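Local coordinates for uncharacterized protein (PDB 4MXN), which is probably a glycoside hydrolase of family 28, folded as a right-handed parallel beta-helix, whose substrate is not established, at residues S89-K94 / K136-G141; K94-C99 / S144-A149; A125-V130 / S194-I199. One frame throughout, in Å; residues are numbered along the deposited sequence.

Contact 1 of 3, residues S89-K94 / K136-G141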
ATOM      1  N   SER A  89       6.804  -4.449  13.581  1.00 19.53           N
ATOM      2  CA  SER A  89       6.018  -5.159  14.568  1.00 19.56           C
ATOM      3  C   SER A  89       4.879  -5.916  13.890  1.00 22.23           C
ATOM      4  O   SER A  89       3.907  -5.293  13.416  1.00 22.23           O
ATOM      5  CB  SER A  89       5.492  -4.150  15.591  1.00 22.00           C
ATOM      6  OG  SER A  89       4.648  -4.735  16.571  1.00 28.24           O
ATOM      7  N   VAL A  90       4.988  -7.264  13.863  1.00 18.08           N
ATOM      8  CA  VAL A  90       4.006  -8.150  13.196  1.00 18.05           C
ATOM      9  C   VAL A  90       2.565  -7.890  13.672  1.00 20.11           C
ATOM     10  O   VAL A  90       1.655  -7.838  12.843  1.00 19.41           O
ATOM     11  CB  VAL A  90       4.371  -9.671  13.316  1.00 20.44           C
ATOM     12  CG1 VAL A  90       4.591 -10.116  14.776  1.00 20.11           C
ATOM     13  CG2 VAL A  90       3.339 -10.568  12.621  1.00 19.99           C
ATOM     14  N   TYR A  91       2.374  -7.703  14.987  1.00 16.95           N
ATOM     15  CA  TYR A  91       1.032  -7.532  15.574  1.00 16.23           C
ATOM     16  C   TYR A  91       0.393  -6.156  15.287  1.00 19.37           C
ATOM     17  O   TYR A  91      -0.814  -5.995  15.506  1.00 18.64           O
ATOM     18  CB  TYR A  91       1.077  -7.824  17.078  1.00 15.53           C
ATOM     19  CG  TYR A  91       1.528  -9.241  17.377  1.00 16.75           C
ATOM     20  CD1 TYR A  91       1.087 -10.314  16.603  1.00 19.07           C
ATOM     21  CD2 TYR A  91       2.440  -9.504  18.399  1.00 15.72           C
ATOM     22  CE1 TYR A  91       1.533 -11.615  16.845  1.00 20.09           C
ATOM     23  CE2 TYR A  91       2.853 -10.807  18.682  1.00 17.18           C
ATOM     24  CZ  TYR A  91       2.393 -11.861  17.907  1.00 21.84           C
ATOM     25  OH  TYR A  91       2.762 -13.151  18.193  1.00 19.92           O
ATOM     26  N   ASP A  92       1.165  -5.203  14.749  1.00 15.52           N
ATOM     27  CA  ASP A  92       0.638  -3.883  14.399  1.00 15.28           C
ATOM     28  C   ASP A  92       0.085  -3.849  12.942  1.00 19.49           C
ATOM     29  O   ASP A  92      -0.389  -2.806  12.491  1.00 18.48           O
ATOM     30  CB  ASP A  92       1.697  -2.796  14.611  1.00 16.71           C
ATOM     31  CG  ASP A  92       1.823  -2.419  16.074  1.00 22.24           C
ATOM     32  OD1 ASP A  92       0.943  -1.722  16.577  1.00 24.69           O
ATOM     33  OD2 ASP A  92       2.757  -2.889  16.722  1.00 28.38           O
ATOM     34  N   PHE A  93       0.090  -4.993  12.250  1.00 17.87           N
ATOM     35  CA  PHE A  93      -0.488  -5.132  10.913  1.00 17.50           C
ATOM     36  C   PHE A  93      -1.781  -6.003  11.012  1.00 24.09           C
ATOM     37  O   PHE A  93      -2.019  -6.624  12.040  1.00 23.82           O
ATOM     38  CB  PHE A  93       0.547  -5.685   9.890  1.00 18.13           C
ATOM     39  CG  PHE A  93       1.726  -4.738   9.767  1.00 19.08           C
ATOM     40  CD1 PHE A  93       1.583  -3.500   9.146  1.00 22.71           C
ATOM     41  CD2 PHE A  93       2.950  -5.045  10.349  1.00 22.65           C
ATOM     42  CE1 PHE A  93       2.645  -2.578   9.124  1.00 23.67           C
ATOM     43  CE2 PHE A  93       4.017  -4.129  10.316  1.00 25.04           C
ATOM     44  CZ  PHE A  93       3.856  -2.904   9.702  1.00 21.42           C
ATOM     45  N   LYS A  94      -2.628  -5.975   9.973  1.00 25.30           N
ATOM     46  CA  LYS A  94      -3.924  -6.675   9.861  1.00 28.40           C
ATOM     47  C   LYS A  94      -3.843  -8.218  10.077  1.00 40.61           C
ATOM     48  O   LYS A  94      -4.731  -8.786  10.719  1.00 42.85           O
ATOM     49  CB  LYS A  94      -4.560  -6.374   8.495  1.00 30.89           C
ATOM     50  N   LYS A 136       8.689 -18.827  18.066  1.00 29.68           N
ATOM     51  CA  LYS A 136       8.196 -18.968  19.444  1.00 29.46           C
ATOM     52  C   LYS A 136       6.863 -19.730  19.485  1.00 32.57           C
ATOM     53  O   LYS A 136       6.415 -20.137  20.555  1.00 32.46           O
ATOM     54  CB  LYS A 136       8.046 -17.589  20.107  1.00 30.81           C
ATOM     55  CG  LYS A 136       9.367 -17.049  20.609  1.00 44.44           C
ATOM     56  CD  LYS A 136       9.342 -15.553  20.731  1.00 55.33           C
ATOM     57  CE  LYS A 136      10.698 -14.979  21.067  1.00 67.21           C
ATOM     58  NZ  LYS A 136      11.579 -14.897  19.870  1.00 76.50           N
ATOM     59  N   GLY A 137       6.252 -19.906  18.325  1.00 29.82           N
ATOM     60  CA  GLY A 137       4.977 -20.600  18.173  1.00 30.05           C
ATOM     61  C   GLY A 137       3.782 -19.782  18.609  1.00 32.07           C
ATOM     62  O   GLY A 137       2.719 -20.346  18.873  1.00 33.76           O
ATOM     63  N   HIS A 138       3.943 -18.441  18.688  1.00 24.69           N
ATOM     64  CA  HIS A 138       2.879 -17.515  19.080  1.00 23.45           C
ATOM     65  C   HIS A 138       1.890 -17.301  17.929  1.00 28.80           C
ATOM     66  O   HIS A 138       0.742 -16.896  18.154  1.00 29.46           O
ATOM     67  CB  HIS A 138       3.463 -16.176  19.555  1.00 21.54           C
ATOM     68  CG  HIS A 138       4.249 -16.280  20.828  1.00 24.37           C
ATOM     69  ND1 HIS A 138       5.130 -15.285  21.206  1.00 24.93           N
ATOM     70  CD2 HIS A 138       4.267 -17.258  21.770  1.00 26.27           C
ATOM     71  CE1 HIS A 138       5.659 -15.689  22.353  1.00 24.91           C
ATOM     72  NE2 HIS A 138       5.184 -16.876  22.722  1.00 25.89           N
ATOM     73  N   ILE A 139       2.348 -17.581  16.708  1.00 24.87           N
ATOM     74  CA  ILE A 139       1.592 -17.563  15.449  1.00 25.58           C
ATOM     75  C   ILE A 139       2.047 -18.780  14.632  1.00 31.23           C
ATOM     76  O   ILE A 139       3.159 -19.268  14.841  1.00 30.34           O
ATOM     77  CB  ILE A 139       1.714 -16.220  14.650  1.00 28.38           C
ATOM     78  CG1 ILE A 139       3.189 -15.832  14.363  1.00 28.03           C
ATOM     79  CG2 ILE A 139       0.912 -15.079  15.329  1.00 27.27           C
ATOM     80  CD1 ILE A 139       3.394 -14.712  13.331  1.00 32.26           C
ATOM     81  N   GLU A 140       1.192 -19.285  13.737  1.00 31.41           N
ATOM     82  CA  GLU A 140       1.524 -20.463  12.922  1.00 32.85           C
ATOM     83  C   GLU A 140       1.473 -20.153  11.427  1.00 35.25           C
ATOM     84  O   GLU A 140       0.627 -19.382  10.990  1.00 35.07           O
ATOM     85  CB  GLU A 140       0.577 -21.643  13.230  1.00 35.80           C
ATOM     86  CG  GLU A 140       0.528 -22.084  14.690  1.00 49.29           C
ATOM     87  CD  GLU A 140       1.598 -23.034  15.203  1.00 80.97           C
ATOM     88  OE1 GLU A 140       2.558 -23.340  14.458  1.00 87.11           O
ATOM     89  OE2 GLU A 140       1.467 -23.483  16.367  1.00 76.32           O
ATOM     90  N   GLY A 141       2.367 -20.771  10.664  1.00 31.53           N
ATOM     91  CA  GLY A 141       2.409 -20.608   9.215  1.00 30.08           C
ATOM     92  C   GLY A 141       3.777 -20.258   8.688  1.00 31.69           C
ATOM     93  O   GLY A 141       4.791 -20.760   9.172  1.00 30.51           O
TER
HETATM   94  O   HOH W   1       0.476 -14.594  19.047  1.00 27.53           O
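Tyr-91 lies with the edge of its ring against Ile-139, and these two residues, with Val-90 behind them, make most of the contact. The ring meets the methyl group nearly in its own plane: CE1 of Tyr-91 is 3.8 Å from CG2 of Ile-139, the side chains sliding past each other in opposite directions. One face is covered by its own neighbour, CG1 of Val-90 lying over the ring centre. The other branch turns to Val-90, which is buried: with CG1 of Ile-139 between the backbone N and the carbonyl carbon (chi1 55°), its CD1 is 4.2 Å from CG2 of Val-90. Tyr-91 OH passes 3.4 Å from CB of His-138 and accepts from a water at 2.8 Å; that water's other bond, 2.5 Å to His-138 O, is suspiciously short and less certain. Gln-133 OE1 is hydrogen-bonded to Tyr-91 OH and His-138 ND1. On the outside of the parallel beta-helix, the loop after strand 82-86 thus meets the chain leaving helix 123-136, which ends in a Schellman motif at Gly-137. The direct contact is mostly apolar, the hydroxyl meeting only carbon across it, and the polar link runs through Gln-133.

Contact 2 of 3, residues K94-C99 / S144-A149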
ATOM      1  N   LYS A  94      -2.628  -5.975   9.973  1.00 25.30           N
ATOM      2  CA  LYS A  94      -3.924  -6.675   9.861  1.00 28.40           C
ATOM      3  C   LYS A  94      -3.843  -8.218  10.077  1.00 40.61           C
ATOM      4  O   LYS A  94      -4.731  -8.786  10.719  1.00 42.85           O
ATOM      5  CB  LYS A  94      -4.560  -6.374   8.495  1.00 30.89           C
ATOM      6  N   GLY A  95      -2.800  -8.871   9.565  1.00 39.83           N
ATOM      7  CA  GLY A  95      -2.613 -10.310   9.754  1.00 41.14           C
ATOM      8  C   GLY A  95      -3.291 -11.205   8.732  1.00 48.10           C
ATOM      9  O   GLY A  95      -3.767 -10.722   7.696  1.00 47.89           O
ATOM     10  N   VAL A  96      -3.337 -12.528   9.026  1.00 45.77           N
ATOM     11  CA  VAL A  96      -3.938 -13.567   8.169  1.00 47.30           C
ATOM     12  C   VAL A  96      -5.416 -13.274   7.837  1.00 52.15           C
ATOM     13  O   VAL A  96      -6.169 -12.782   8.687  1.00 51.71           O
ATOM     14  CB  VAL A  96      -3.794 -15.009   8.744  1.00 52.91           C
ATOM     15  CG1 VAL A  96      -2.355 -15.507   8.654  1.00 52.75           C
ATOM     16  CG2 VAL A  96      -4.325 -15.120  10.175  1.00 53.28           C
ATOM     17  N   GLY A  97      -5.797 -13.591   6.599  1.00 49.52           N
ATOM     18  CA  GLY A  97      -7.155 -13.431   6.086  1.00 49.59           C
ATOM     19  C   GLY A  97      -7.383 -12.133   5.341  1.00 51.60           C
ATOM     20  O   GLY A  97      -7.456 -11.067   5.958  1.00 51.49           O
ATOM     21  N   GLY A  98      -7.460 -12.228   4.020  1.00 46.39           N
ATOM     22  CA  GLY A  98      -7.696 -11.077   3.159  1.00 44.33           C
ATOM     23  C   GLY A  98      -6.550 -10.092   3.087  1.00 44.36           C
ATOM     24  O   GLY A  98      -5.379 -10.472   3.162  1.00 45.33           O
ATOM     25  N   CYS A  99      -6.891  -8.818   2.933  1.00 37.36           N
ATOM     26  CA  CYS A  99      -5.940  -7.718   2.782  1.00 34.70           C
ATOM     27  C   CYS A  99      -5.171  -7.394   4.055  1.00 37.23           C
ATOM     28  O   CYS A  99      -5.735  -6.945   5.064  1.00 37.18           O
ATOM     29  CB  CYS A  99      -6.635  -6.474   2.239  1.00 34.06           C
ATOM     30  SG  CYS A  99      -6.607  -6.353   0.434  1.00 37.19           S
ATOM     31  N   SER A 144       5.179 -15.215   4.835  1.00 28.78           N
ATOM     32  CA  SER A 144       4.282 -14.675   3.797  1.00 29.99           C
ATOM     33  C   SER A 144       2.824 -14.523   4.267  1.00 32.55           C
ATOM     34  O   SER A 144       2.123 -13.635   3.779  1.00 32.62           O
ATOM     35  CB  SER A 144       4.324 -15.537   2.533  1.00 36.73           C
ATOM     36  OG  SER A 144       3.890 -16.868   2.766  1.00 51.51           O
ATOM     37  N   ASP A 145       2.381 -15.348   5.227  1.00 29.37           N
ATOM     38  CA  ASP A 145       1.018 -15.279   5.764  1.00 28.55           C
ATOM     39  C   ASP A 145       0.789 -14.005   6.601  1.00 30.79           C
ATOM     40  O   ASP A 145      -0.349 -13.541   6.702  1.00 33.51           O
ATOM     41  CB  ASP A 145       0.715 -16.534   6.627  1.00 30.62           C
ATOM     42  CG  ASP A 145       0.830 -17.873   5.925  1.00 39.49           C
ATOM     43  OD1 ASP A 145       0.531 -17.940   4.723  1.00 42.15           O
ATOM     44  OD2 ASP A 145       1.206 -18.859   6.588  1.00 42.80           O
ATOM     45  N   TYR A 146       1.863 -13.429   7.185  1.00 22.97           N
ATOM     46  CA  TYR A 146       1.756 -12.272   8.075  1.00 21.30           C
ATOM     47  C   TYR A 146       2.435 -10.995   7.572  1.00 24.76           C
ATOM     48  O   TYR A 146       2.079  -9.893   8.011  1.00 23.49           O
ATOM     49  CB  TYR A 146       2.359 -12.648   9.447  1.00 22.08           C
ATOM     50  CG  TYR A 146       1.639 -13.809  10.090  1.00 25.81           C
ATOM     51  CD1 TYR A 146       0.521 -13.604  10.892  1.00 28.42           C
ATOM     52  CD2 TYR A 146       2.048 -15.122   9.865  1.00 28.16           C
ATOM     53  CE1 TYR A 146      -0.177 -14.675  11.447  1.00 30.91           C
ATOM     54  CE2 TYR A 146       1.351 -16.201  10.406  1.00 29.80           C
ATOM     55  CZ  TYR A 146       0.243 -15.972  11.202  1.00 36.57           C
ATOM     56  OH  TYR A 146      -0.422 -17.033  11.764  1.00 39.13           O
ATOM     57  N   ALA A 147       3.452 -11.131   6.719  1.00 22.85           N
ATOM     58  CA  ALA A 147       4.183  -9.968   6.215  1.00 22.58           C
ATOM     59  C   ALA A 147       3.242  -9.098   5.355  1.00 24.36           C
ATOM     60  O   ALA A 147       2.566  -9.623   4.462  1.00 22.64           O
ATOM     61  CB  ALA A 147       5.402 -10.419   5.430  1.00 23.25           C
ATOM     62  N   PRO A 148       3.112  -7.791   5.674  1.00 20.55           N
ATOM     63  CA  PRO A 148       2.162  -6.973   4.936  1.00 19.46           C
ATOM     64  C   PRO A 148       2.667  -6.490   3.594  1.00 22.95           C
ATOM     65  O   PRO A 148       3.855  -6.221   3.393  1.00 21.07           O
ATOM     66  CB  PRO A 148       1.941  -5.770   5.865  1.00 21.32           C
ATOM     67  CG  PRO A 148       3.221  -5.616   6.593  1.00 25.63           C
ATOM     68  CD  PRO A 148       3.750  -7.018   6.764  1.00 22.70           C
ATOM     69  N   ALA A 149       1.720  -6.303   2.688  1.00 20.14           N
ATOM     70  CA  ALA A 149       1.953  -5.640   1.423  1.00 19.64           C
ATOM     71  C   ALA A 149       2.025  -4.137   1.719  1.00 19.09           C
ATOM     72  O   ALA A 149       1.730  -3.720   2.846  1.00 18.85           O
ATOM     73  CB  ALA A 149       0.803  -5.949   0.462  1.00 20.83           C
TER
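Val-96 lays one methyl group on the face of Tyr-146, a CH-pi contact made on the outside of a parallel beta-helix, where the loop between strands 82-86 and 104-106 passes the short, weakly bonded helix 143-146. From CB of Val-96 the side chain splits. CG1 is anti to the carbonyl carbon (chi1 -72°), and this branch carries the contact. CG1 of Val-96 stands 3.9 Å from the centroid of the Tyr-146 ring, 24° off the normal, displaced toward the rim; the ring atom closest to it is CE1, at 3.6 Å, with CZ almost as near. CG1 of Val-96 also reaches Asp-145, the residue before the tyrosine, lying 3.8 Å from its CB, so that it fills the angle between the aromatic face and the backbone. Behind it the chains come close at Gly-95, whose CA is 5.1 Å from that of Tyr-146; its phi and psi together would press a CB against the carbonyl O of Lys-94. The ring is held at its far end by a hydrogen bond from OH to the carbonyl O of Glu-140, and Asp-145 turns its carboxylate elsewhere, OD2 accepting from the backbone N of Asn-142. Further along the loop, Cys-99 is tied by a disulfide to Cys-152 in strand 151-154. Lastly, CG1 of Val-96 comes to 3.4 Å from the carbonyl O of Asp-145.

Contact 3 of 3, residues A125-V130 / S194-I199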
ATOM      1  N   ALA A 125      13.365  -5.713   8.853  1.00 19.54           N
ATOM      2  CA  ALA A 125      12.935  -5.563  10.253  1.00 19.35           C
ATOM      3  C   ALA A 125      11.513  -6.077  10.493  1.00 20.36           C
ATOM      4  O   ALA A 125      11.273  -6.714  11.516  1.00 18.38           O
ATOM      5  CB  ALA A 125      13.047  -4.109  10.677  1.00 20.05           C
ATOM      6  N   VAL A 126      10.582  -5.841   9.541  1.00 17.77           N
ATOM      7  CA  VAL A 126       9.180  -6.303   9.651  1.00 15.75           C
ATOM      8  C   VAL A 126       9.140  -7.847   9.562  1.00 18.32           C
ATOM      9  O   VAL A 126       8.487  -8.494  10.393  1.00 16.49           O
ATOM     10  CB  VAL A 126       8.258  -5.621   8.601  1.00 19.59           C
ATOM     11  CG1 VAL A 126       6.904  -6.328   8.502  1.00 20.20           C
ATOM     12  CG2 VAL A 126       8.061  -4.140   8.917  1.00 19.19           C
ATOM     13  N   ARG A 127       9.841  -8.436   8.569  1.00 16.28           N
ATOM     14  CA  ARG A 127       9.874  -9.906   8.406  1.00 17.30           C
ATOM     15  C   ARG A 127      10.567 -10.602   9.591  1.00 22.58           C
ATOM     16  O   ARG A 127      10.149 -11.697   9.966  1.00 21.80           O
ATOM     17  CB  ARG A 127      10.535 -10.312   7.084  1.00 20.18           C
ATOM     18  CG  ARG A 127       9.670  -9.942   5.872  1.00 25.98           C
ATOM     19  CD  ARG A 127      10.342 -10.255   4.538  1.00 23.68           C
ATOM     20  NE  ARG A 127      10.420 -11.684   4.286  1.00 23.60           N
ATOM     21  CZ  ARG A 127       9.498 -12.390   3.653  1.00 31.66           C
ATOM     22  NH1 ARG A 127       8.387 -11.806   3.218  1.00 23.19           N
ATOM     23  NH2 ARG A 127       9.661 -13.691   3.477  1.00 24.31           N
ATOM     24  N   ALA A 128      11.582  -9.958  10.203  1.00 20.87           N
ATOM     25  CA  ALA A 128      12.289 -10.530  11.371  1.00 22.22           C
ATOM     26  C   ALA A 128      11.343 -10.602  12.573  1.00 24.67           C
ATOM     27  O   ALA A 128      11.421 -11.547  13.358  1.00 24.36           O
ATOM     28  CB  ALA A 128      13.525  -9.703  11.708  1.00 23.26           C
ATOM     29  N   SER A 129      10.438  -9.601  12.704  1.00 20.22           N
ATOM     30  CA  SER A 129       9.424  -9.569  13.753  1.00 19.19           C
ATOM     31  C   SER A 129       8.459 -10.758  13.557  1.00 21.97           C
ATOM     32  O   SER A 129       8.174 -11.489  14.516  1.00 22.05           O
ATOM     33  CB  SER A 129       8.691  -8.228  13.749  1.00 20.56           C
ATOM     34  OG  SER A 129       7.602  -8.244  14.645  1.00 25.58           O
ATOM     35  N   VAL A 130       8.012 -10.980  12.310  1.00 18.20           N
ATOM     36  CA  VAL A 130       7.136 -12.104  11.950  1.00 19.54           C
ATOM     37  C   VAL A 130       7.848 -13.432  12.293  1.00 26.88           C
ATOM     38  O   VAL A 130       7.254 -14.271  12.980  1.00 27.67           O
ATOM     39  CB  VAL A 130       6.691 -12.087  10.461  1.00 22.24           C
ATOM     40  CG1 VAL A 130       5.859 -13.332  10.112  1.00 21.39           C
ATOM     41  CG2 VAL A 130       5.947 -10.798  10.093  1.00 21.46           C
ATOM     42  N   SER A 194      13.549  -6.508  -0.971  1.00 20.12           N
ATOM     43  CA  SER A 194      12.573  -7.514  -1.429  1.00 20.27           C
ATOM     44  C   SER A 194      12.956  -8.194  -2.763  1.00 25.85           C
ATOM     45  O   SER A 194      13.283  -7.507  -3.738  1.00 24.78           O
ATOM     46  CB  SER A 194      11.197  -6.875  -1.594  1.00 22.95           C
ATOM     47  OG  SER A 194      10.277  -7.809  -2.139  1.00 27.27           O
ATOM     48  N   ASP A 195      12.833  -9.533  -2.816  1.00 23.53           N
ATOM     49  CA  ASP A 195      13.038 -10.290  -4.061  1.00 24.52           C
ATOM     50  C   ASP A 195      11.677 -10.774  -4.589  1.00 27.59           C
ATOM     51  O   ASP A 195      11.621 -11.582  -5.523  1.00 28.60           O
ATOM     52  CB  ASP A 195      14.015 -11.475  -3.837  1.00 27.26           C
ATOM     53  CG  ASP A 195      13.565 -12.582  -2.890  1.00 36.23           C
ATOM     54  OD1 ASP A 195      12.488 -12.439  -2.261  1.00 34.53           O
ATOM     55  OD2 ASP A 195      14.262 -13.613  -2.814  1.00 47.95           O
ATOM     56  N   ARG A 196      10.588 -10.295  -3.953  1.00 21.41           N
ATOM     57  CA  ARG A 196       9.210 -10.673  -4.251  1.00 22.25           C
ATOM     58  C   ARG A 196       8.619  -9.848  -5.398  1.00 24.81           C
ATOM     59  O   ARG A 196       9.202  -8.843  -5.815  1.00 22.25           O
ATOM     60  CB  ARG A 196       8.347 -10.536  -2.978  1.00 20.48           C
ATOM     61  CG  ARG A 196       8.756 -11.562  -1.901  1.00 27.84           C
ATOM     62  CD  ARG A 196       8.236 -11.228  -0.507  1.00 22.50           C
ATOM     63  NE  ARG A 196       8.793  -9.970   0.030  1.00 23.07           N
ATOM     64  CZ  ARG A 196       9.943  -9.874   0.692  1.00 36.55           C
ATOM     65  NH1 ARG A 196      10.697 -10.950   0.886  1.00 28.29           N
ATOM     66  NH2 ARG A 196      10.353  -8.697   1.158  1.00 18.73           N
ATOM     67  N   LYS A 197       7.434 -10.282  -5.889  1.00 22.36           N
ATOM     68  CA  LYS A 197       6.685  -9.598  -6.945  1.00 21.18           C
ATOM     69  C   LYS A 197       6.281  -8.214  -6.477  1.00 23.44           C
ATOM     70  O   LYS A 197       6.175  -7.976  -5.271  1.00 22.69           O
ATOM     71  CB  LYS A 197       5.444 -10.416  -7.379  1.00 22.96           C
ATOM     72  CG  LYS A 197       5.792 -11.779  -8.001  1.00 25.05           C
ATOM     73  CD  LYS A 197       6.189 -11.635  -9.466  1.00 26.92           C
ATOM     74  CE  LYS A 197       6.580 -12.937 -10.129  1.00 32.94           C
ATOM     75  NZ  LYS A 197       6.848 -12.724 -11.566  1.00 42.17           N
ATOM     76  N   ALA A 198       6.119  -7.287  -7.422  1.00 19.99           N
ATOM     77  CA  ALA A 198       5.714  -5.920  -7.127  1.00 18.79           C
ATOM     78  C   ALA A 198       4.204  -5.807  -7.116  1.00 26.15           C
ATOM     79  O   ALA A 198       3.670  -4.993  -6.364  1.00 25.32           O
ATOM     80  CB  ALA A 198       6.289  -4.962  -8.161  1.00 19.06           C
ATOM     81  N   ILE A 199       3.511  -6.569  -7.997  1.00 23.45           N
ATOM     82  CA  ILE A 199       2.045  -6.472  -8.132  1.00 23.62           C
ATOM     83  C   ILE A 199       1.411  -7.832  -8.305  1.00 26.04           C
ATOM     84  O   ILE A 199       1.832  -8.603  -9.165  1.00 25.40           O
ATOM     85  CB  ILE A 199       1.650  -5.538  -9.313  1.00 27.11           C
ATOM     86  CG1 ILE A 199       2.104  -4.097  -9.036  1.00 27.46           C
ATOM     87  CG2 ILE A 199       0.108  -5.542  -9.571  1.00 28.54           C
ATOM     88  CD1 ILE A 199       2.270  -3.388 -10.170  1.00 40.44           C
TER
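Arg-127 and Arg-196 stack their guanidinium groups face to face, and this pair makes the whole contact between helix 123-136 and the loop before strand 199-202. The planes are only 2° from parallel and the group centres 3.9 Å apart. The overlap is offset: NH1 of Arg-196 sits over the middle of the Arg-127 group, 3.3 Å from its CZ, whereas NH1 of Arg-127 lies toward the rim of the other, 3.5 Å from CZ of Arg-196. The side chains arrive from opposite directions and slide past each other, so that CD of Arg-127 also reaches NH2 of Arg-196, at 3.7 Å. Each chain is bent at chi3, with opposite signs (71° in Arg-127, -64° in Arg-196), which turns both flat ends into the stack.

Outside this first shell, main-chain oxygens of a single stretch hold both groups. One carbonyl, that of Ala-170, holds Arg-127 by NH1; two hold Arg-196, that of Asn-171 by NE and that of Ala-169 by NH2. These three consecutive carbonyls lie in the loop between strands 165-167 and 174-177. On the loop side, Ser-194 forms an ST turn, its OG accepting from the backbone N of Arg-196 at 3.1 Å. Asp-195 adds a long charge-only interaction, its OD1 being 3.9 Å from NH1 of Arg-196 and well out of the guanidinium plane.

Two like charges are thus brought together with NE and NH2 of Arg-196 and NH1 of Arg-127 bonded to carbonyls and one face of each group in the stack. The partial negative charge of the carbonyls, helped by the carboxylate of Asp-195, probably offsets much of the repulsion, consistent with such a pair persisting at a partly exposed surface.

The three contacts lie close together on the parallel beta-helix: contacts 1 and 2 have centres about 10 Å apart, 2 and 3 about 11 Å, and 1 and 3 about 14 Å. Along the chain, 89-94 and 94-99 come first, sharing Lys-94, then 125-130, 136-141 and 144-149, and finally 194-199, so every pair of contacts crosses. Helix 123-136 is common ground: Val-130 meets Val-90 of contact 1 and Tyr-146 of contact 2, while Ser-129 OG accepts a probable hydrogen bond from Val-90 N. The excursion carrying helices 123-136 and 143-146 is thereby fastened to an earlier loop and, through contact 3, to a later turn of the solenoid.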